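Local structure of putative general stress protein 26 (Jannaschia sp., 2QEA) at residues D4-H7 with E8-R12; A134-L137 with Y138-K142. The protein is of unknown function but may be a flavin-binding oxidoreductase related to pyridoxamine 5'-phosphate oxidases. All coordinates share one frame; numbering follows the deposited sequence.

Two helices of one chain illustrate how the same i to i+4 spacing serves different surroundings. Contact 1 (D4-H7 with E8-R12) belongs to helix 2-13, laid against the antiparallel sheet, its centre about 12 Å from the centre of the chain. Contact 2 (A134-L137 with Y138-K142) opens helix 134-146, about 27 Å from the centre of the chain and partly covered by the second subunit. The centres of the two contacts lie 23 Å apart and their nearest atoms about 9 Å, so they do not touch. Calcium is coordinated directly within contact 1, by D11; in contact 2 the side chain of I140 stays about 10 Å from a different calcium ion.

Contact 1 (D4-H7 with E8-R12); sequences DLTH and EFWDR. With CA (calcium ion), chain E.
E8 joins its helical turn to the one before through its backbone N, which donates to D4 O at 3.1 Å, while its CB rests against the same carbonyl. Its chain bends at chi2 (64°), and the carboxylate turns along the helix to R12, whose NE forms a salt bridge with E8 OE2 at 2.8 Å; the hydrogen bond in that bridge is weak, its N-H angle only 118°. F9 continues the ladder, its N bonding to L5 O at 3.1 Å and more weakly to T6 O, which lies near the plane of the F9 ring at its edge. This is an amphipathic helix laid on the antiparallel sheet of a fold related to pyridoxamine 5'-phosphate oxidase: L5 packs on strands 114-129 and 153-159, and F9 reaches strand 76-87 and meets F160 edge-to-face. W10 lies alongside T6, both side chains pointing the same way, with T6 CG2 3.9 Å from W10 NE1. The T6 hydroxyl is engaged elsewhere, with M2 O. One face of the indole receives F9 CE2, centred 3.8 Å above its plane, and the side chain also touches P41 and P121. With an alanine here the indole is gone, which would probably open a gap beside T6 CG2 and leave the F9 ring edge without the face it rests on. D11 N bonds to H7 O at 2.9 Å. Its CG stands anti to the backbone N (chi1 -169°), beside the carbonyl carbon, a setting that lets one residue grip calcium twice, through O at 2.4 Å and OD1 at 2.5 Å. E14, D38 and a water molecule also bind this ion. R12 has a further partner in T129 O of strand 114-129, reached by NH1.

Contact 2 (A134-L137 with Y138-K142); sequences ARFL and YEIAK
The F136 ring takes I140 CD1 over one face, offset toward the rim; this CH-pi contact measures 3.6 Å from CD1 to the ring centroid, with the methyl 22° off the ring normal. The guanidinium of R135 is met at its edge, in plane, by E139 OE1, and the Y138 ring carries K142 CB over one face, 4.2 Å above its plane. In the first pair the two side chains slant across each other, and of the ring atoms F136 CE1 is nearest to I140 CD1, a methyl that also lies close to F136 O. The second subunit packs on this apolar side of the helix, its V100 against F136 and its F99 against I140.

R135 and E139 run side by side in the same direction, their flat ends turned 54° from one another. Their salt bridge is long, 3.5 Å from NH2 to OE1, and NE lies just as far from that oxygen. R135 has its CG anti to the backbone N (chi1 -176°) and bends at chi2, which carries the guanidinium forward along the helix to E139. Each charge has a second partner: R135 NH2 forms a salt bridge with E130, whereas E139 OE2 accepts from the backbone N of D151. The carboxylate thus ties the helix to the segment that follows it.

Beneath the side chains the backbone repeats one pattern, E139 N to R135 O at 2.9 Å and I140 N to F136 O at 3.1 Å. This is the i to i+4 bonding of an alpha-helix; the R135-E139 and F136-I140 pairs use the same spacing, and the side bearing F136 and I140 faces the second subunit.

Contact 1 (D4-H7 with E8-R12)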
loop_
_atom_site.group_PDB
_atom_site.type_symbol
_atom_site.label_atom_id
_atom_site.label_comp_id
_atom_site.label_asym_id
_atom_site.label_seq_id
_atom_site.Cartn_x
_atom_site.Cartn_y
_atom_site.Cartn_z
ATOM N N ASP A 4 8.865 20.402 4.924
ATOM C CA ASP A 4 7.896 20.097 6.000
ATOM C C ASP A 4 7.123 18.800 5.733
ATOM O O ASP A 4 6.891 18.015 6.660
ATOM C CB ASP A 4 6.900 21.254 6.203
ATOM C CG ASP A 4 7.570 22.557 6.647
ATOM O OD1 ASP A 4 6.842 23.558 6.818
ATOM O OD2 ASP A 4 8.811 22.596 6.819
ATOM N N LEU A 5 6.728 18.594 4.472
ATOM C CA LEU A 5 6.031 17.367 4.044
ATOM C C LEU A 5 6.994 16.162 4.076
ATOM O O LEU A 5 6.561 15.045 4.370
ATOM C CB LEU A 5 5.386 17.557 2.658
ATOM C CG LEU A 5 4.342 16.539 2.166
ATOM C CD1 LEU A 5 3.438 17.151 1.099
ATOM C CD2 LEU A 5 4.970 15.256 1.646
ATOM N N THR A 6 8.281 16.396 3.780
ATOM C CA THR A 6 9.325 15.358 3.849
ATOM C C THR A 6 9.557 14.925 5.304
ATOM O O THR A 6 9.621 13.728 5.580
ATOM C CB THR A 6 10.684 15.834 3.264
ATOM O OG1 THR A 6 10.483 16.434 1.982
ATOM C CG2 THR A 6 11.658 14.665 3.129
ATOM N N HIS A 7 9.704 15.901 6.211
ATOM C CA HIS A 7 9.875 15.626 7.654
ATOM C C HIS A 7 8.705 14.810 8.218
ATOM O O HIS A 7 8.926 13.869 8.977
ATOM C CB HIS A 7 10.056 16.914 8.479
ATOM C CG HIS A 7 11.397 17.563 8.316
ATOM N ND1 HIS A 7 11.579 18.739 7.618
ATOM C CD2 HIS A 7 12.622 17.204 8.770
ATOM C CE1 HIS A 7 12.857 19.074 7.647
ATOM N NE2 HIS A 7 13.511 18.158 8.339
ATOM N N GLU A 8 7.482 15.166 7.816
ATOM C CA GLU A 8 6.258 14.470 8.247
ATOM C C GLU A 8 6.154 13.037 7.697
ATOM O O GLU A 8 5.543 12.181 8.343
ATOM C CB GLU A 8 5.009 15.286 7.865
ATOM C CG GLU A 8 3.675 14.823 8.481
ATOM C CD GLU A 8 3.610 14.938 10.002
ATOM O OE1 GLU A 8 4.496 15.557 10.623
ATOM O OE2 GLU A 8 2.644 14.420 10.592
ATOM N N PHE A 9 6.714 12.793 6.507
ATOM C CA PHE A 9 6.774 11.442 5.924
ATOM C C PHE A 9 7.584 10.514 6.849
ATOM O O PHE A 9 7.097 9.445 7.228
ATOM C CB PHE A 9 7.347 11.460 4.488
ATOM C CG PHE A 9 7.787 10.107 3.984
ATOM C CD1 PHE A 9 6.870 9.228 3.406
ATOM C CD2 PHE A 9 9.126 9.707 4.104
ATOM C CE1 PHE A 9 7.280 7.968 2.945
ATOM C CE2 PHE A 9 9.545 8.453 3.656
ATOM C CZ PHE A 9 8.625 7.583 3.073
ATOM N N TRP A 10 8.801 10.938 7.201
ATOM C CA TRP A 10 9.680 10.176 8.116
ATOM C C TRP A 10 9.091 10.085 9.525
ATOM O O TRP A 10 9.295 9.089 10.222
ATOM C CB TRP A 10 11.083 10.789 8.207
ATOM C CG TRP A 10 11.839 10.764 6.925
ATOM C CD1 TRP A 10 12.157 11.833 6.144
ATOM C CD2 TRP A 10 12.353 9.609 6.257
ATOM N NE1 TRP A 10 12.852 11.422 5.037
ATOM C CE2 TRP A 10 12.988 10.060 5.075
ATOM C CE3 TRP A 10 12.347 8.233 6.542
ATOM C CZ2 TRP A 10 13.614 9.185 4.173
ATOM C CZ3 TRP A 10 12.974 7.356 5.646
ATOM C CH2 TRP A 10 13.596 7.841 4.472
ATOM N N ASP A 11 8.379 11.138 9.926
ATOM C CA ASP A 11 7.703 11.211 11.217
ATOM C C ASP A 11 6.675 10.080 11.352
ATOM O O ASP A 11 6.687 9.362 12.352
ATOM C CB ASP A 11 7.021 12.585 11.368
ATOM C CG ASP A 11 6.523 12.870 12.766
ATOM O OD1 ASP A 11 6.689 12.059 13.698
ATOM O OD2 ASP A 11 5.947 13.958 12.966
ATOM N N ARG A 12 5.829 9.908 10.339
ATOM C CA ARG A 12 4.770 8.886 10.363
ATOM C C ARG A 12 5.171 7.482 9.905
ATOM O O ARG A 12 4.529 6.514 10.326
ATOM C CB ARG A 12 3.567 9.369 9.563
ATOM C CG ARG A 12 2.960 10.615 10.150
ATOM C CD ARG A 12 1.752 11.009 9.382
ATOM N NE ARG A 12 1.122 12.213 9.921
ATOM C CZ ARG A 12 0.064 12.816 9.381
ATOM N NH1 ARG A 12 -0.540 12.318 8.301
ATOM N NH2 ARG A 12 -0.417 13.923 9.947
HETATM CA CA CA E . 7.407 9.802 14.597
HETATM O O HOH W 1 5.774 8.039 15.799
#

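Contact 2 (A134-L137 with Y138-K142)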
loop_
_atom_site.group_PDB
_atom_site.type_symbol
_atom_site.label_atom_id
_atom_site.label_comp_id
_atom_site.label_asym_id
_atom_site.label_seq_id
_atom_site.Cartn_x
_atom_site.Cartn_y
_atom_site.Cartn_z
ATOM N N ALA A 134 -11.548 9.600 14.621
ATOM C CA ALA A 134 -12.424 10.678 15.120
ATOM C C ALA A 134 -12.422 11.958 14.278
ATOM O O ALA A 134 -13.488 12.532 14.032
ATOM C CB ALA A 134 -12.077 11.018 16.576
ATOM N N ARG A 135 -11.238 12.389 13.837
ATOM C CA ARG A 135 -11.105 13.621 13.041
ATOM C C ARG A 135 -11.662 13.487 11.613
ATOM O O ARG A 135 -12.214 14.458 11.087
ATOM C CB ARG A 135 -9.649 14.138 13.034
ATOM C CG ARG A 135 -9.416 15.481 12.296
ATOM C CD ARG A 135 -10.250 16.654 12.847
ATOM N NE ARG A 135 -10.186 17.834 11.980
ATOM C CZ ARG A 135 -9.222 18.765 11.973
ATOM N NH1 ARG A 135 -8.164 18.706 12.796
ATOM N NH2 ARG A 135 -9.315 19.786 11.115
ATOM N N PHE A 136 -11.504 12.311 10.994
ATOM C CA PHE A 136 -12.040 12.047 9.642
ATOM C C PHE A 136 -13.577 12.085 9.625
ATOM O O PHE A 136 -14.166 12.684 8.722
ATOM C CB PHE A 136 -11.527 10.708 9.093
ATOM C CG PHE A 136 -12.075 10.351 7.732
ATOM C CD1 PHE A 136 -11.578 10.970 6.581
ATOM C CD2 PHE A 136 -13.091 9.395 7.595
ATOM C CE1 PHE A 136 -12.084 10.644 5.304
ATOM C CE2 PHE A 136 -13.607 9.060 6.327
ATOM C CZ PHE A 136 -13.101 9.685 5.180
ATOM N N LEU A 137 -14.205 11.438 10.611
ATOM C CA LEU A 137 -15.673 11.435 10.749
ATOM C C LEU A 137 -16.212 12.853 10.983
ATOM O O LEU A 137 -17.247 13.220 10.418
ATOM C CB LEU A 137 -16.134 10.506 11.883
ATOM C CG LEU A 137 -15.811 9.011 11.768
ATOM C CD1 LEU A 137 -16.235 8.292 13.043
ATOM C CD2 LEU A 137 -16.462 8.373 10.545
ATOM N N TYR A 138 -15.504 13.634 11.808
ATOM C CA TYR A 138 -15.855 15.038 12.074
ATOM C C TYR A 138 -15.726 15.903 10.811
ATOM O O TYR A 138 -16.609 16.719 10.533
ATOM C CB TYR A 138 -14.997 15.638 13.214
ATOM C CG TYR A 138 -15.186 17.139 13.386
ATOM C CD1 TYR A 138 -16.258 17.648 14.124
ATOM C CD2 TYR A 138 -14.312 18.054 12.768
ATOM C CE1 TYR A 138 -16.451 19.034 14.260
ATOM C CE2 TYR A 138 -14.500 19.442 12.894
ATOM C CZ TYR A 138 -15.571 19.924 13.644
ATOM O OH TYR A 138 -15.762 21.281 13.775
ATOM N N GLU A 139 -14.628 15.727 10.070
ATOM C CA GLU A 139 -14.350 16.532 8.867
ATOM C C GLU A 139 -15.373 16.301 7.740
ATOM O O GLU A 139 -15.756 17.257 7.060
ATOM C CB GLU A 139 -12.907 16.309 8.369
ATOM C CG GLU A 139 -12.380 17.384 7.400
ATOM C CD GLU A 139 -12.271 18.785 8.009
ATOM O OE1 GLU A 139 -12.148 18.914 9.249
ATOM O OE2 GLU A 139 -12.302 19.766 7.234
ATOM N N ILE A 140 -15.800 15.049 7.553
ATOM C CA ILE A 140 -16.843 14.704 6.563
ATOM C C ILE A 140 -18.190 15.288 7.009
ATOM O O ILE A 140 -18.887 15.889 6.199
ATOM C CB ILE A 140 -16.942 13.165 6.281
ATOM C CG1 ILE A 140 -15.897 12.727 5.246
ATOM C CG2 ILE A 140 -18.288 12.786 5.667
ATOM C CD1 ILE A 140 -14.465 13.030 5.590
ATOM N N ALA A 141 -18.533 15.113 8.288
ATOM C CA ALA A 141 -19.764 15.681 8.868
ATOM C C ALA A 141 -19.786 17.219 8.816
ATOM O O ALA A 141 -20.843 17.814 8.570
ATOM C CB ALA A 141 -19.953 15.204 10.307
ATOM N N LYS A 142 -18.626 17.845 9.049
ATOM C CA LYS A 142 -18.487 19.312 8.987
ATOM C C LYS A 142 -18.621 19.826 7.547
ATOM O O LYS A 142 -19.182 20.907 7.338
ATOM C CB LYS A 142 -17.168 19.777 9.637
ATOM C CG LYS A 142 -17.043 21.298 9.837
ATOM C CD LYS A 142 -16.279 22.028 8.722
ATOM C CE LYS A 142 -14.769 21.875 8.873
ATOM N NZ LYS A 142 -14.242 22.606 10.068
#